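Methyl-coenzyme M reductase subunit beta (Methanosarcina barkeri, PDB 1E6Y) is a component of methyl-coenzyme M reductase, the nickel F430 enzyme that releases methane from methyl-coenzyme M with coenzyme B in the last step of methanogenesis. Local coordinates at residues 38-43 and 112-117; 318-323 and 398-403; 68-73 and 146-151; 18-23 and 229-234. All coordinates share one frame; numbering follows the deposited sequence.

Contact 1. Residues 38-43 and 112-117; sequences TKRSVA and SPKSRI
The guanidinium of Arg40 is the flat group here, and the carbonyl of Ser112 meets it at its edge: NH1 gives a nearly straight hydrogen bond (164°) to Ser112 O at 2.8 Å, with the oxygen close to the guanidinium plane. NH1 also bonds to Asp96 O, while NE forms a salt bridge with Asp37, so the rotation of the group is fixed from several sides. Arg40 CG sits between the backbone N and the carbonyl carbon (chi1 78°), and from there the chain runs extended alongside the Ser112 carbonyl. The backbone answers in the other direction, Ser112 N donating to Arg40 O at 2.8 Å from above the carbonyl plane. Both bonds lie where helix 29-40 passes into strand 41-45 and where strand 107-111 leads into helix 114-118; these two strands are antiparallel neighbours in one sheet. Beside the polar pair, Ile117 CG1 packs on Arg40 CB at 3.6 Å, and its CG2 touches Lys39 CE and NZ, the lysine crossing it obliquely with a bend at chi3 (70°). Lys39 NZ reaches Gly120 O of the second subunit, and a water accepts from NZ and lies 2.8 Å from Ile117 O. Asp37 and the carbonyl oxygens probably offset the buried charge of Arg40, whose NE has the like-charged Lys114 NZ 5.9 Å away.

Contact 2. Residues 318-323 and 398-403; sequences GRAAQN and AGTQMF
A Schellman motif ends helix 296-318, with Arg319 at positive phi as its C-prime residue, and the chain that leaves it, including a type I turn from Ala320 to Asn323, runs beside residues 398-401. The tight part is at Arg319. Ala398 N donates to Arg319 O at 3.0 Å from well above the carbonyl plane, and the two CB atoms of Arg319 and Ala398 meet at 3.7 Å. The arginine turns its end away, bent at chi2 (-72°), to bond Gly316 O and to form a salt bridge with Glu61 of the gamma subunit. Further along, the packing loosens: the Thr400 methyl CG2 stands 4.3 Å from Ala320 CB, and Gln401, also bent at chi2, brings OE1 only to 4.2 Å from Ala321 CB. Here a water bridges the segments. Thr400 OG1 lies between the backbone N and the carbonyl carbon (chi1 71°), where it accepts from this water and also bonds to Asp397. Asp397 in turn takes the N-H groups of Ala321 and Gly399, so one carboxylate ties both loops. Gln322 NE2 turns to Asp113 and Glu124 of the gamma subunit, placing this pair of interhelical loops against a neighbouring chain. The water accepts from Gln322 N at 3.0 Å and donates to Gln322 OE1 at 2.9 Å and to Thr400 OG1 at 2.7 Å.

Contact 3. Residues 68-73 and 146-151; sequences RGLNYD and PYDAPI
A short 3-10 segment, 146-148, leads into helix 149-157, and the loop between helices 46-55 and 78-89 closes over this entry through a salt bridge. Arg68 NH1 points almost straight (172°) at Asp148 OD1, 3.0 Å away, and uses the anti lone pair of that oxygen. The carboxylate oxygen lies nearly in the guanidinium plane, although the two flat groups are tilted by 31°. Bends at chi2 and chi3 fold the arginine back so that one guanidinium face lies over Ile151, whose CG1 sits 3.5 Å from that plane, nearer its periphery than its middle; Ile151 CD1 touches Arg68 CB. Leu70 continues the apolar side, its CD1 meeting Ile151 CG2 at 4.0 Å while CD2 approaches Asp148 OD2. Behind it, Leu70 packs on Leu53 of helix 46-55 and on Val152 of helix 149-157, so the leucine joins loop and helices. Arg68 and Tyr147 also reach the chain of another protein in the assembly, where the Tyr147 hydroxyl is hydrogen-bonded. A water closes the polar edge: it accepts from Arg68 NE at 2.8 Å and donates to Asp148 OD1 at 2.7 Å.

Contact 4. Residues 18-23 and 229-234; sequences VDIMSL and FERHQL
Strand 13-19 ends in an Asx turn and passes into the 3-10 segment 20-23, which lies against helix 228-241 with Ile20 and Leu234 nearest in the backbone. Asp19 OD1 accepts from Met21 N at 2.9 Å, and Asp19 O takes both the N-H and the hydroxyl of Ser22, so the start of the turn is held by three bonds. No hydrogen bond crosses between the segments; the join is made by side chains. Leu234 is central: its CD1 lies 3.3 Å from Ile20 O and close to Met21 CA, while CD2 turns toward the carbonyl carbon of Leu23. Ile20 has CG1 in the crowded position between backbone N and carbonyl carbon (chi1 64°), which sends CD1 obliquely to Leu234 CB at 4.0 Å and on to Arg231 CG. Farther along the helix Ile20 also packs on Leu235 and Ala238. Met21, bent at chi2 and chi3, lays its thioether along Glu230 and Arg231, with CE 4.0 Å from Arg231 CA. The charged ends are engaged elsewhere: Arg231 forms salt bridges with Asp2 and Asp295, and Glu230 with Arg27, which also binds Met21 O. The contact thereby joins the N-terminal and C-terminal family regions of the chain. Met21 SD rests against the Glu230 carboxylate, 3.7 Å from OE1.

In the fold
Contact 2 lies closest to the active site, though not in it: the side chain of Gln401 is about 10 Å from Gly366, which binds coenzyme B, and about 13 Å from the bound coenzyme B itself, while the side chain of Gln322 is about 13 Å from bound coenzyme M. Contacts 1, 3 and 4 lie away from the known ligand sites. Contacts 1 and 3 alternate along the chain within the N-terminal domain, their centres 28 Å apart on the same side of the chain's centre. Both are nested in the long loop closed by contact 4, which links the N-terminal and C-terminal regions. Contacts 3 and 4 are farthest apart, 53 Å between centres.

Contact 1. Residues 38-43 and 112-117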
loop_
_atom_site.group_PDB
_atom_site.type_symbol
_atom_site.label_atom_id
_atom_site.label_comp_id
_atom_site.label_asym_id
_atom_site.label_seq_id
_atom_site.Cartn_x
_atom_site.Cartn_y
_atom_site.Cartn_z
ATOM N N THR E 38 -15.345 21.019 -10.985
ATOM C CA THR E 38 -14.785 20.297 -9.848
ATOM C C THR E 38 -13.420 19.711 -10.205
ATOM O O THR E 38 -12.474 19.800 -9.423
ATOM C CB THR E 38 -15.726 19.163 -9.400
ATOM O OG1 THR E 38 -16.993 19.721 -9.029
ATOM C CG2 THR E 38 -15.146 18.415 -8.208
ATOM N N LYS E 39 -13.309 19.169 -11.414
ATOM C CA LYS E 39 -12.050 18.598 -11.876
ATOM C C LYS E 39 -10.970 19.661 -12.066
ATOM O O LYS E 39 -9.823 19.456 -11.670
ATOM C CB LYS E 39 -12.254 17.836 -13.189
ATOM C CG LYS E 39 -13.046 16.542 -13.044
ATOM C CD LYS E 39 -13.270 15.877 -14.394
ATOM C CE LYS E 39 -11.977 15.319 -14.966
ATOM N NZ LYS E 39 -12.214 14.584 -16.241
ATOM N N ARG E 40 -11.337 20.808 -12.635
ATOM C CA ARG E 40 -10.315 21.756 -13.096
ATOM C C ARG E 40 -9.955 22.811 -12.080
ATOM O O ARG E 40 -9.080 23.655 -12.334
ATOM C CB ARG E 40 -10.817 22.420 -14.393
ATOM C CG ARG E 40 -11.852 23.512 -14.152
ATOM C CD ARG E 40 -12.507 23.924 -15.468
ATOM N NE ARG E 40 -13.490 24.981 -15.349
ATOM C CZ ARG E 40 -13.367 26.283 -15.576
ATOM N NH1 ARG E 40 -12.218 26.818 -15.990
ATOM N NH2 ARG E 40 -14.412 27.101 -15.412
ATOM N N SER E 41 -10.566 22.766 -10.899
ATOM C CA SER E 41 -10.387 23.841 -9.919
ATOM C C SER E 41 -9.699 23.411 -8.627
ATOM O O SER E 41 -9.963 22.331 -8.099
ATOM C CB SER E 41 -11.734 24.474 -9.574
ATOM O OG SER E 41 -12.404 24.924 -10.736
ATOM N N VAL E 42 -8.823 24.275 -8.116
ATOM C CA VAL E 42 -8.233 24.096 -6.791
ATOM C C VAL E 42 -8.211 25.404 -6.005
ATOM O O VAL E 42 -8.348 26.487 -6.572
ATOM C CB VAL E 42 -6.778 23.545 -6.859
ATOM C CG1 VAL E 42 -6.764 22.172 -7.507
ATOM C CG2 VAL E 42 -5.864 24.520 -7.610
ATOM N N ALA E 43 -8.087 25.283 -4.688
ATOM C CA ALA E 43 -7.892 26.424 -3.805
ATOM C C ALA E 43 -6.437 26.460 -3.361
ATOM O O ALA E 43 -5.818 25.417 -3.146
ATOM C CB ALA E 43 -8.803 26.306 -2.591
ATOM N N SER E 112 -8.264 25.918 -13.807
ATOM C CA SER E 112 -7.572 25.640 -15.059
ATOM C C SER E 112 -8.569 25.705 -16.209
ATOM O O SER E 112 -9.756 25.424 -16.027
ATOM C CB SER E 112 -6.934 24.248 -15.014
ATOM O OG SER E 112 -5.736 24.258 -14.260
ATOM N N PRO E 113 -8.097 26.057 -17.416
ATOM C CA PRO E 113 -8.942 25.928 -18.607
ATOM C C PRO E 113 -9.353 24.477 -18.839
ATOM O O PRO E 113 -8.609 23.556 -18.497
ATOM C CB PRO E 113 -8.050 26.448 -19.732
ATOM C CG PRO E 113 -6.657 26.189 -19.244
ATOM C CD PRO E 113 -6.714 26.434 -17.763
ATOM N N LYS E 114 -10.534 24.280 -19.418
ATOM C CA LYS E 114 -11.041 22.943 -19.723
ATOM C C LYS E 114 -10.057 22.119 -20.544
ATOM O O LYS E 114 -10.006 20.899 -20.415
ATOM C CB LYS E 114 -12.379 23.032 -20.464
ATOM C CG LYS E 114 -13.559 23.255 -19.545
ATOM C CD LYS E 114 -14.835 23.573 -20.305
ATOM C CE LYS E 114 -16.009 23.678 -19.335
ATOM N NZ LYS E 114 -17.220 24.321 -19.921
ATOM N N SER E 115 -9.236 22.801 -21.337
ATOM C CA SER E 115 -8.248 22.139 -22.179
ATOM C C SER E 115 -7.272 21.254 -21.397
ATOM O O SER E 115 -6.824 20.229 -21.913
ATOM C CB SER E 115 -7.467 23.174 -22.998
ATOM O OG SER E 115 -6.797 24.099 -22.160
ATOM N N ARG E 116 -6.943 21.638 -20.163
ATOM C CA ARG E 116 -6.030 20.818 -19.354
ATOM C C ARG E 116 -6.707 19.526 -18.903
ATOM O O ARG E 116 -6.046 18.488 -18.840
ATOM C CB ARG E 116 -5.491 21.595 -18.159
ATOM C CG ARG E 116 -4.650 22.807 -18.548
ATOM C CD ARG E 116 -3.926 23.396 -17.353
ATOM N NE ARG E 116 -3.067 24.534 -17.690
ATOM C CZ ARG E 116 -1.862 24.434 -18.261
ATOM N NH1 ARG E 116 -1.204 25.575 -18.494
ATOM N NH2 ARG E 116 -1.324 23.286 -18.602
ATOM N N ILE E 117 -8.016 19.578 -18.676
ATOM C CA ILE E 117 -8.785 18.393 -18.325
ATOM C C ILE E 117 -9.034 17.529 -19.566
ATOM O O ILE E 117 -8.928 16.301 -19.510
ATOM C CB ILE E 117 -10.132 18.795 -17.672
ATOM C CG1 ILE E 117 -9.867 19.475 -16.324
ATOM C CG2 ILE E 117 -11.038 17.579 -17.501
ATOM C CD1 ILE E 117 -9.014 18.650 -15.363
HETATM O O HOH W 1 -9.695 14.384 -17.617
#

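Contact 2. Residues 318-323 and 398-403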
loop_
_atom_site.group_PDB
_atom_site.type_symbol
_atom_site.label_atom_id
_atom_site.label_comp_id
_atom_site.label_asym_id
_atom_site.label_seq_id
_atom_site.Cartn_x
_atom_site.Cartn_y
_atom_site.Cartn_z
ATOM N N GLY E 318 -33.036 17.652 15.895
ATOM C CA GLY E 318 -31.960 17.755 16.865
ATOM C C GLY E 318 -30.895 18.777 16.510
ATOM O O GLY E 318 -30.033 19.080 17.334
ATOM N N ARG E 319 -30.988 19.344 15.306
ATOM C CA ARG E 319 -29.921 20.159 14.720
ATOM C C ARG E 319 -28.570 19.490 15.009
ATOM O O ARG E 319 -27.633 20.139 15.448
ATOM C CB ARG E 319 -29.944 21.608 15.168
ATOM C CG ARG E 319 -31.270 22.336 14.937
ATOM C CD ARG E 319 -31.515 22.634 13.461
ATOM N NE ARG E 319 -32.413 23.783 13.287
ATOM C CZ ARG E 319 -33.694 23.706 12.918
ATOM N NH1 ARG E 319 -34.387 24.834 12.786
ATOM N NH2 ARG E 319 -34.289 22.551 12.676
ATOM N N ALA E 320 -28.520 18.178 14.792
ATOM C CA ALA E 320 -27.370 17.359 15.156
ATOM C C ALA E 320 -27.087 16.369 14.035
ATOM O O ALA E 320 -27.969 15.612 13.626
ATOM C CB ALA E 320 -27.646 16.613 16.460
ATOM N N ALA E 321 -25.847 16.371 13.557
ATOM C CA ALA E 321 -25.460 15.562 12.407
ATOM C C ALA E 321 -25.482 14.065 12.705
ATOM O O ALA E 321 -25.855 13.267 11.845
ATOM C CB ALA E 321 -24.077 15.977 11.918
ATOM N N GLN E 322 -25.144 13.690 13.938
ATOM C CA GLN E 322 -24.946 12.280 14.278
ATOM C C GLN E 322 -26.193 11.422 14.083
ATOM O O GLN E 322 -26.086 10.212 13.870
ATOM C CB GLN E 322 -24.448 12.138 15.717
ATOM C CG GLN E 322 -25.504 12.413 16.777
ATOM C CD GLN E 322 -24.924 12.404 18.169
ATOM O OE1 GLN E 322 -24.224 13.333 18.566
ATOM N NE2 GLN E 322 -25.173 11.331 18.906
ATOM N N ASN E 323 -27.364 12.059 14.087
ATOM C CA ASN E 323 -28.635 11.346 13.968
ATOM C C ASN E 323 -28.804 10.653 12.617
ATOM O O ASN E 323 -29.646 9.768 12.470
ATOM C CB ASN E 323 -29.809 12.305 14.193
ATOM C CG ASN E 323 -29.834 12.884 15.593
ATOM O OD1 ASN E 323 -28.997 12.553 16.432
ATOM N ND2 ASN E 323 -30.786 13.775 15.846
ATOM N N ALA E 398 -25.909 22.280 14.291
ATOM C CA ALA E 398 -25.846 23.616 14.877
ATOM C C ALA E 398 -24.566 23.860 15.675
ATOM O O ALA E 398 -24.331 24.977 16.143
ATOM C CB ALA E 398 -27.064 23.859 15.755
ATOM N N GLY E 399 -23.758 22.815 15.847
ATOM C CA GLY E 399 -22.461 22.969 16.487
ATOM C C GLY E 399 -22.137 21.907 17.524
ATOM O O GLY E 399 -21.630 22.222 18.601
ATOM N N THR E 400 -22.397 20.646 17.188
ATOM C CA THR E 400 -22.143 19.533 18.103
ATOM C C THR E 400 -20.830 18.812 17.789
ATOM O O THR E 400 -20.377 17.977 18.570
ATOM C CB THR E 400 -23.280 18.484 18.057
ATOM O OG1 THR E 400 -23.224 17.772 16.815
ATOM C CG2 THR E 400 -24.639 19.151 18.190
ATOM N N GLN E 401 -20.246 19.117 16.632
ATOM C CA GLN E 401 -19.115 18.350 16.107
ATOM C C GLN E 401 -17.762 18.977 16.434
ATOM O O GLN E 401 -17.606 20.194 16.379
ATOM C CB GLN E 401 -19.243 18.204 14.588
ATOM C CG GLN E 401 -20.534 17.544 14.124
ATOM C CD GLN E 401 -20.598 16.076 14.491
ATOM O OE1 GLN E 401 -21.520 15.633 15.176
ATOM N NE2 GLN E 401 -19.618 15.314 14.033
ATOM N N MET E 402 -16.769 18.129 16.690
ATOM C CA MET E 402 -15.389 18.590 16.807
ATOM C C MET E 402 -14.812 18.853 15.426
ATOM O O MET E 402 -14.105 19.838 15.208
ATOM C CB MET E 402 -14.524 17.548 17.521
ATOM C CG MET E 402 -14.815 17.411 19.002
ATOM S SD MET E 402 -15.040 19.002 19.807
ATOM C CE MET E 402 -13.375 19.653 19.732
ATOM N N PHE E 403 -15.070 17.929 14.510
ATOM C CA PHE E 403 -14.580 18.072 13.150
ATOM C C PHE E 403 -15.670 18.649 12.268
ATOM O O PHE E 403 -16.272 17.961 11.441
ATOM C CB PHE E 403 -14.058 16.730 12.641
ATOM C CG PHE E 403 -12.871 16.241 13.414
ATOM C CD1 PHE E 403 -13.044 15.386 14.498
ATOM C CD2 PHE E 403 -11.620 16.814 13.209
ATOM C CE1 PHE E 403 -11.997 15.123 15.375
ATOM C CE2 PHE E 403 -10.566 16.559 14.082
ATOM C CZ PHE E 403 -10.758 15.712 15.169
HETATM O O HOH W 2 -24.366 15.310 16.387
#

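Contact 3. Residues 68-73 and 146-151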
loop_
_atom_site.group_PDB
_atom_site.type_symbol
_atom_site.label_atom_id
_atom_site.label_comp_id
_atom_site.label_asym_id
_atom_site.label_seq_id
_atom_site.Cartn_x
_atom_site.Cartn_y
_atom_site.Cartn_z
ATOM N N ARG E 68 15.827 28.748 7.589
ATOM C CA ARG E 68 15.677 28.894 6.141
ATOM C C ARG E 68 14.513 29.846 5.854
ATOM O O ARG E 68 13.819 29.734 4.849
ATOM C CB ARG E 68 15.488 27.537 5.481
ATOM C CG ARG E 68 16.565 26.483 5.714
ATOM C CD ARG E 68 17.916 26.943 5.144
ATOM N NE ARG E 68 17.719 27.265 3.728
ATOM C CZ ARG E 68 17.584 26.396 2.744
ATOM N NH1 ARG E 68 17.383 26.817 1.495
ATOM N NH2 ARG E 68 17.647 25.081 2.948
ATOM N N GLY E 69 14.261 30.739 6.808
ATOM C CA GLY E 69 13.106 31.615 6.738
ATOM C C GLY E 69 13.129 32.584 5.573
ATOM O O GLY E 69 14.170 33.161 5.250
ATOM N N LEU E 70 11.989 32.706 4.899
ATOM C CA LEU E 70 11.814 33.683 3.831
ATOM C C LEU E 70 10.600 34.553 4.140
ATOM O O LEU E 70 9.504 34.043 4.374
ATOM C CB LEU E 70 11.620 32.978 2.482
ATOM C CG LEU E 70 12.776 32.113 1.965
ATOM C CD1 LEU E 70 12.334 31.366 0.720
ATOM C CD2 LEU E 70 13.991 32.981 1.664
ATOM N N ASN E 71 10.817 35.862 4.203
ATOM C CA ASN E 71 9.753 36.803 4.538
ATOM C C ASN E 71 9.208 37.480 3.289
ATOM O O ASN E 71 9.704 38.525 2.862
ATOM C CB ASN E 71 10.267 37.851 5.529
ATOM C CG ASN E 71 10.806 37.229 6.796
ATOM O OD1 ASN E 71 10.155 36.382 7.409
ATOM N ND2 ASN E 71 12.029 37.593 7.162
ATOM N N TYR E 72 8.249 36.813 2.653
ATOM C CA TYR E 72 7.604 37.331 1.453
ATOM C C TYR E 72 6.188 37.759 1.807
ATOM O O TYR E 72 5.464 37.032 2.491
ATOM C CB TYR E 72 7.540 36.254 0.367
ATOM C CG TYR E 72 8.878 35.729 -0.112
ATOM C CD1 TYR E 72 10.065 36.419 0.152
ATOM C CD2 TYR E 72 8.951 34.562 -0.871
ATOM C CE1 TYR E 72 11.288 35.958 -0.332
ATOM C CE2 TYR E 72 10.163 34.099 -1.363
ATOM C CZ TYR E 72 11.326 34.799 -1.093
ATOM O OH TYR E 72 12.518 34.341 -1.600
ATOM N N ASP E 73 5.787 38.929 1.323
ATOM C CA ASP E 73 4.425 39.392 1.537
ATOM C C ASP E 73 3.506 38.833 0.456
ATOM O O ASP E 73 3.186 39.516 -0.517
ATOM C CB ASP E 73 4.379 40.923 1.540
ATOM C CG ASP E 73 3.046 41.468 2.029
ATOM O OD1 ASP E 73 2.208 40.686 2.529
ATOM O OD2 ASP E 73 2.836 42.691 1.911
ATOM N N PRO E 146 18.433 30.662 -6.182
ATOM C CA PRO E 146 18.263 29.248 -6.545
ATOM C C PRO E 146 18.424 28.265 -5.379
ATOM O O PRO E 146 17.673 27.293 -5.278
ATOM C CB PRO E 146 19.316 29.038 -7.632
ATOM C CG PRO E 146 19.391 30.374 -8.305
ATOM C CD PRO E 146 19.234 31.386 -7.189
ATOM N N TYR E 147 19.338 28.561 -4.456
ATOM C CA TYR E 147 19.539 27.694 -3.295
ATOM C C TYR E 147 18.450 27.811 -2.228
ATOM O O TYR E 147 18.454 27.067 -1.244
ATOM C CB TYR E 147 20.920 27.934 -2.675
ATOM C CG TYR E 147 21.969 26.983 -3.200
ATOM C CD1 TYR E 147 21.917 25.623 -2.891
ATOM C CD2 TYR E 147 22.915 27.408 -4.131
ATOM C CE1 TYR E 147 22.766 24.709 -3.509
ATOM C CE2 TYR E 147 23.769 26.502 -4.758
ATOM C CZ TYR E 147 23.683 25.154 -4.447
ATOM O OH TYR E 147 24.466 24.246 -5.121
ATOM N N ASP E 148 17.485 28.696 -2.459
ATOM C CA ASP E 148 16.300 28.787 -1.611
ATOM C C ASP E 148 15.044 28.297 -2.320
ATOM O O ASP E 148 13.967 28.257 -1.725
ATOM C CB ASP E 148 16.086 30.225 -1.145
ATOM C CG ASP E 148 17.040 30.629 -0.042
ATOM O OD1 ASP E 148 17.466 29.752 0.741
ATOM O OD2 ASP E 148 17.352 31.833 0.047
ATOM N N ALA E 149 15.194 27.901 -3.582
ATOM C CA ALA E 149 14.077 27.401 -4.381
ATOM C C ALA E 149 13.337 26.216 -3.756
ATOM O O ALA E 149 12.112 26.150 -3.835
ATOM C CB ALA E 149 14.548 27.043 -5.789
ATOM N N PRO E 150 14.062 25.281 -3.110
ATOM C CA PRO E 150 13.384 24.142 -2.475
ATOM C C PRO E 150 12.402 24.557 -1.384
ATOM O O PRO E 150 11.373 23.907 -1.185
ATOM C CB PRO E 150 14.536 23.317 -1.904
ATOM C CG PRO E 150 15.682 23.638 -2.788
ATOM C CD PRO E 150 15.527 25.104 -3.075
ATOM N N ILE E 151 12.732 25.636 -0.677
ATOM C CA ILE E 151 11.899 26.154 0.405
ATOM C C ILE E 151 10.613 26.781 -0.143
ATOM O O ILE E 151 9.526 26.541 0.386
ATOM C CB ILE E 151 12.672 27.207 1.252
ATOM C CG1 ILE E 151 13.926 26.575 1.867
ATOM C CG2 ILE E 151 11.776 27.775 2.346
ATOM C CD1 ILE E 151 13.645 25.425 2.821
HETATM O O HOH W 3 18.072 30.059 3.345
#

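Contact 4. Residues 18-23 and 229-234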
loop_
_atom_site.group_PDB
_atom_site.type_symbol
_atom_site.label_atom_id
_atom_site.label_comp_id
_atom_site.label_asym_id
_atom_site.label_seq_id
_atom_site.Cartn_x
_atom_site.Cartn_y
_atom_site.Cartn_z
ATOM N N VAL E 18 -39.683 16.673 -17.038
ATOM C CA VAL E 18 -38.273 16.377 -17.269
ATOM C C VAL E 18 -38.062 14.868 -17.344
ATOM O O VAL E 18 -38.359 14.136 -16.393
ATOM C CB VAL E 18 -37.391 16.962 -16.137
ATOM C CG1 VAL E 18 -35.924 16.651 -16.395
ATOM C CG2 VAL E 18 -37.600 18.466 -16.032
ATOM N N ASP E 19 -37.591 14.398 -18.495
ATOM C CA ASP E 19 -37.253 12.992 -18.670
ATOM C C ASP E 19 -36.036 12.686 -17.804
ATOM O O ASP E 19 -35.035 13.398 -17.867
ATOM C CB ASP E 19 -36.932 12.713 -20.140
ATOM C CG ASP E 19 -36.928 11.232 -20.470
ATOM O OD1 ASP E 19 -36.102 10.491 -19.904
ATOM O OD2 ASP E 19 -37.734 10.814 -21.324
ATOM N N ILE E 20 -36.114 11.619 -17.014
ATOM C CA ILE E 20 -35.027 11.291 -16.094
ATOM C C ILE E 20 -33.725 10.945 -16.819
ATOM O O ILE E 20 -32.640 11.127 -16.271
ATOM C CB ILE E 20 -35.411 10.137 -15.131
ATOM C CG1 ILE E 20 -35.651 8.844 -15.907
ATOM C CG2 ILE E 20 -36.643 10.520 -14.324
ATOM C CD1 ILE E 20 -35.764 7.627 -15.021
ATOM N N MET E 21 -33.835 10.535 -18.081
ATOM C CA MET E 21 -32.657 10.257 -18.903
ATOM C C MET E 21 -31.838 11.516 -19.178
ATOM O O MET E 21 -30.624 11.442 -19.370
ATOM C CB MET E 21 -33.073 9.624 -20.231
ATOM C CG MET E 21 -33.610 8.215 -20.100
ATOM S SD MET E 21 -32.360 7.066 -19.497
ATOM C CE MET E 21 -33.383 5.931 -18.565
ATOM N N SER E 22 -32.506 12.666 -19.199
ATOM C CA SER E 22 -31.832 13.937 -19.428
ATOM C C SER E 22 -31.051 14.373 -18.193
ATOM O O SER E 22 -30.268 15.318 -18.250
ATOM C CB SER E 22 -32.849 15.019 -19.804
ATOM O OG SER E 22 -33.620 15.398 -18.680
ATOM N N LEU E 23 -31.293 13.691 -17.075
ATOM C CA LEU E 23 -30.611 13.973 -15.815
ATOM C C LEU E 23 -29.334 13.151 -15.641
ATOM O O LEU E 23 -28.598 13.343 -14.672
ATOM C CB LEU E 23 -31.555 13.704 -14.636
ATOM C CG LEU E 23 -32.855 14.514 -14.603
ATOM C CD1 LEU E 23 -33.702 14.082 -13.414
ATOM C CD2 LEU E 23 -32.539 16.002 -14.527
ATOM N N PHE E 229 -30.132 -0.685 -15.123
ATOM C CA PHE E 229 -29.650 0.001 -13.933
ATOM C C PHE E 229 -29.536 1.508 -14.131
ATOM O O PHE E 229 -29.482 2.257 -13.157
ATOM C CB PHE E 229 -28.311 -0.589 -13.489
ATOM C CG PHE E 229 -28.414 -2.013 -13.013
ATOM C CD1 PHE E 229 -28.196 -3.068 -13.892
ATOM C CD2 PHE E 229 -28.833 -2.295 -11.717
ATOM C CE1 PHE E 229 -28.401 -4.387 -13.490
ATOM C CE2 PHE E 229 -29.039 -3.610 -11.301
ATOM C CZ PHE E 229 -28.823 -4.659 -12.190
ATOM N N GLU E 230 -29.584 1.962 -15.383
ATOM C CA GLU E 230 -29.607 3.399 -15.631
ATOM C C GLU E 230 -30.913 4.024 -15.154
ATOM O O GLU E 230 -30.885 4.988 -14.388
ATOM C CB GLU E 230 -29.383 3.736 -17.109
ATOM C CG GLU E 230 -29.396 5.247 -17.349
ATOM C CD GLU E 230 -28.947 5.669 -18.733
ATOM O OE1 GLU E 230 -29.308 5.000 -19.722
ATOM O OE2 GLU E 230 -28.288 6.725 -18.832
ATOM N N ARG E 231 -32.055 3.476 -15.582
ATOM C CA ARG E 231 -33.340 3.963 -15.057
ATOM C C ARG E 231 -33.354 3.895 -13.531
ATOM O O ARG E 231 -33.776 4.813 -12.846
ATOM C CB ARG E 231 -34.495 3.132 -15.630
ATOM C CG ARG E 231 -35.859 3.456 -15.014
ATOM C CD ARG E 231 -36.971 2.541 -15.555
ATOM N NE ARG E 231 -38.249 3.086 -15.074
ATOM C CZ ARG E 231 -39.033 2.576 -14.128
ATOM N NH1 ARG E 231 -40.141 3.239 -13.797
ATOM N NH2 ARG E 231 -38.754 1.433 -13.509
ATOM N N HIS E 232 -32.846 2.785 -12.998
ATOM C CA HIS E 232 -32.799 2.564 -11.552
ATOM C C HIS E 232 -32.094 3.698 -10.802
ATOM O O HIS E 232 -32.642 4.256 -9.847
ATOM C CB HIS E 232 -32.099 1.235 -11.255
ATOM C CG HIS E 232 -32.205 0.804 -9.826
ATOM N ND1 HIS E 232 -31.265 1.140 -8.874
ATOM C CD2 HIS E 232 -33.130 0.047 -9.189
ATOM C CE1 HIS E 232 -31.605 0.607 -7.715
ATOM N NE2 HIS E 232 -32.733 -0.062 -7.878
ATOM N N GLN E 233 -30.905 4.075 -11.267
ATOM C CA GLN E 233 -30.126 5.113 -10.597
ATOM C C GLN E 233 -30.687 6.515 -10.829
ATOM O O GLN E 233 -30.662 7.355 -9.931
ATOM C CB GLN E 233 -28.662 5.048 -11.047
ATOM C CG GLN E 233 -27.948 3.765 -10.625
ATOM C CD GLN E 233 -28.099 3.475 -9.142
ATOM O OE1 GLN E 233 -28.757 2.512 -8.752
ATOM N NE2 GLN E 233 -27.507 4.321 -8.305
ATOM N N LEU E 234 -31.255 6.738 -12.010
ATOM C CA LEU E 234 -31.774 8.053 -12.369
ATOM C C LEU E 234 -33.091 8.385 -11.671
ATOM O O LEU E 234 -33.359 9.548 -11.379
ATOM C CB LEU E 234 -31.934 8.166 -13.887
ATOM C CG LEU E 234 -30.614 8.235 -14.659
ATOM C CD1 LEU E 234 -30.889 8.351 -16.145
ATOM C CD2 LEU E 234 -29.796 9.419 -14.174
#